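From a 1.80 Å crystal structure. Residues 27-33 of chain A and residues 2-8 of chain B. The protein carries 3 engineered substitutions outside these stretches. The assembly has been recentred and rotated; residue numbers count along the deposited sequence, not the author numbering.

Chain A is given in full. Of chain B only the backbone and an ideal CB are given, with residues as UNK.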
# COMPACT_ATOMS: atom_id res chain seq x y z
N ASN A 27 -7.62 -21.49 37.50
CA ASN A 27 -6.21 -21.38 37.17
C ASN A 27 -5.87 -22.27 35.99
O ASN A 27 -6.47 -23.32 35.82
CB ASN A 27 -5.34 -21.83 38.35
CG ASN A 27 -5.56 -21.03 39.59
OD1 ASN A 27 -5.58 -21.57 40.73
ND2 ASN A 27 -5.66 -19.76 39.42
N VAL A 28 -4.91 -21.85 35.18
CA VAL A 28 -4.48 -22.66 34.06
C VAL A 28 -3.00 -22.41 33.76
O VAL A 28 -2.48 -21.30 33.97
CB VAL A 28 -5.43 -22.50 32.80
CG1 VAL A 28 -5.92 -21.12 32.66
CG2 VAL A 28 -4.74 -22.93 31.49
N SER A 29 -2.32 -23.46 33.31
CA SER A 29 -0.95 -23.38 32.88
C SER A 29 -0.85 -23.78 31.42
O SER A 29 -1.65 -24.55 30.92
CB SER A 29 -0.01 -24.22 33.77
OG SER A 29 -0.33 -25.60 33.76
N LYS A 30 0.15 -23.23 30.73
CA LYS A 30 0.30 -23.41 29.31
C LYS A 30 1.75 -23.75 28.98
O LYS A 30 2.66 -23.22 29.61
CB LYS A 30 -0.09 -22.11 28.59
CG LYS A 30 0.02 -22.19 27.07
CD LYS A 30 -0.72 -21.06 26.40
CE LYS A 30 0.04 -19.73 26.52
NZ LYS A 30 -0.77 -18.58 26.01
N GLU A 31 1.93 -24.63 28.01
CA GLU A 31 3.27 -24.90 27.48
C GLU A 31 3.21 -25.09 25.97
O GLU A 31 2.16 -25.40 25.43
CB GLU A 31 3.89 -26.12 28.16
CG GLU A 31 3.18 -27.43 27.89
CD GLU A 31 3.51 -28.51 28.91
OE1 GLU A 31 2.61 -29.34 29.21
OE2 GLU A 31 4.66 -28.54 29.42
N MET A 32 4.34 -24.92 25.30
CA MET A 32 4.45 -25.23 23.88
C MET A 32 5.21 -26.54 23.72
O MET A 32 6.27 -26.70 24.34
CB MET A 32 5.19 -24.11 23.15
CG MET A 32 5.22 -24.33 21.66
SD MET A 32 6.24 -23.13 20.80
CE MET A 32 5.19 -21.80 20.74
N ASP A 33 4.68 -27.47 22.93
CA ASP A 33 5.36 -28.75 22.71
C ASP A 33 6.41 -28.62 21.60
O ASP A 33 6.64 -27.53 21.07
CB ASP A 33 4.36 -29.90 22.44
CG ASP A 33 3.61 -29.78 21.13
OD1 ASP A 33 4.03 -29.08 20.19
OD2 ASP A 33 2.53 -30.38 20.96
N UNK B 2 5.81 -15.24 33.56
CA UNK B 2 5.26 -14.66 32.28
C UNK B 2 4.49 -15.69 31.47
O UNK B 2 4.88 -16.85 31.40
CB UNK B 2 6.39 -14.10 31.41
N UNK B 3 3.43 -15.24 30.81
CA UNK B 3 2.67 -16.07 29.89
C UNK B 3 2.93 -15.61 28.46
O UNK B 3 2.92 -14.42 28.17
CB UNK B 3 1.18 -16.02 30.21
N UNK B 4 3.15 -16.57 27.57
CA UNK B 4 3.30 -16.27 26.15
C UNK B 4 1.96 -15.82 25.54
O UNK B 4 0.92 -16.37 25.85
CB UNK B 4 3.84 -17.49 25.41
N UNK B 5 2.02 -14.77 24.71
CA UNK B 5 0.89 -14.32 23.90
C UNK B 5 1.00 -14.99 22.53
O UNK B 5 0.26 -15.91 22.20
CB UNK B 5 0.86 -12.80 23.77
N UNK B 6 1.97 -14.53 21.73
CA UNK B 6 2.16 -15.05 20.38
C UNK B 6 3.65 -15.10 20.05
O UNK B 6 4.42 -14.25 20.54
CB UNK B 6 1.41 -14.19 19.36
N UNK B 7 4.04 -16.10 19.26
CA UNK B 7 5.39 -16.24 18.69
C UNK B 7 5.32 -16.05 17.19
O UNK B 7 4.24 -15.95 16.62
CB UNK B 7 6.00 -17.60 19.03
N UNK B 8 6.48 -16.00 16.55
CA UNK B 8 6.56 -15.95 15.10
C UNK B 8 6.01 -14.69 14.44
O UNK B 8 5.64 -14.72 13.27
CB UNK B 8 5.82 -17.16 14.53

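Chain A offers chain B two side chains from its strand, K30(A) and M32(A). The strand axes come no nearer than 8.0 Å and cross at 58°, too far for backbone pairing; K30(A) and M32(A) bridge the space between them.

Position 2 has nothing of chain A within 5.5 Å of its ideal CB. Chain A sets no requirement here; it is K2(B), whose NZ is hydrogen-bonded elsewhere in the structure.

At position 3 CA-to-CB points sideways, and the ideal CB lies 5.3 Å from NZ of K30(A). The backbone N of K30(A) is also a donor on this side. A side chain long enough to turn back, ending in an acceptor, would suit: Glu or Gln, perhaps Asp through solvent. The residue is E3(B). With chi1 and chi2 both m, the end of the side chain comes nearer to chain A, and OE1 comes to 3.9 Å from CB of K30(A), packing against the aliphatic part of the lysine. A water closes the remaining gap: it accepts from N of K30(A) at 3.0 Å and donates to OE2 of E3(B) at 2.5 Å, so an acceptor at this end is well placed.

Position 4 points toward chain A, its ideal CB 4.5 Å from CE of K30(A). The lysine's NZ donates a hydrogen bond to O of position 4 at 2.8 Å, a bond indifferent to the side chain. Beyond the lysine lies M32(A), so an extended side chain with some aliphatic length, such as Gln, Met or Glu, could lie along this surface. It is Q4(B): chi1 and chi2 are both t, and the stretched chain carries OE1 to 3.4 Å from CE of M32(A), a contact between methyl and amide rather than a polar bond.

Positions 5 and 6 both point away from chain A, which therefore sets no demand on them; many residues would fit. They are L5(B) and Y6(B), and neither contacts the chain A stretch.

Position 7 turns toward chain A again, its ideal CB 4.6 Å from CE of M32(A). A small side chain that can present a methyl suits it: Ala, Val or Thr. In T7(B), CG2 meets CE of M32(A) at 3.8 Å, while OG1 is hydrogen-bonded elsewhere in the structure.

Position 8 lies beyond chain A's reach, but its phi of 66° with psi of 25° favours glycine, with Asn or Asp as possible alternatives. It is G8(B), at the corner the chain turns here.

Chain B (2-8) KEQLYTG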
# COMPACT_ATOMS: atom_id res chain seq x y z
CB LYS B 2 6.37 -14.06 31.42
CG LYS B 2 6.90 -12.71 31.93
CD LYS B 2 6.04 -11.52 31.46
CE LYS B 2 6.83 -10.21 31.33
NZ LYS B 2 7.02 -9.51 32.65
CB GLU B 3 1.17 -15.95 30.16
CG GLU B 3 0.68 -16.59 31.45
CD GLU B 3 0.78 -18.10 31.46
OE1 GLU B 3 0.82 -18.75 30.39
OE2 GLU B 3 0.80 -18.66 32.56
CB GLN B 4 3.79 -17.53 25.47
CG GLN B 4 4.20 -17.37 24.04
CD GLN B 4 4.70 -18.67 23.50
OE1 GLN B 4 3.95 -19.39 22.83
NE2 GLN B 4 5.97 -19.00 23.82
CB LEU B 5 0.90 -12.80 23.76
CG LEU B 5 0.04 -11.87 24.61
CD1 LEU B 5 -0.68 -12.51 25.77
CD2 LEU B 5 0.81 -10.62 25.02
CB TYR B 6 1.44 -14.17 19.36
CG TYR B 6 -0.05 -14.18 19.54
CD1 TYR B 6 -0.70 -13.15 20.20
CD2 TYR B 6 -0.81 -15.26 19.08
CE1 TYR B 6 -2.09 -13.19 20.39
CE2 TYR B 6 -2.18 -15.30 19.28
CZ TYR B 6 -2.81 -14.28 19.94
OH TYR B 6 -4.16 -14.35 20.12
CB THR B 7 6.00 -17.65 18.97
OG1 THR B 7 5.24 -18.65 18.28
CG2 THR B 7 5.91 -18.05 20.41
O HOH W 1 1.45 -21.08 32.32
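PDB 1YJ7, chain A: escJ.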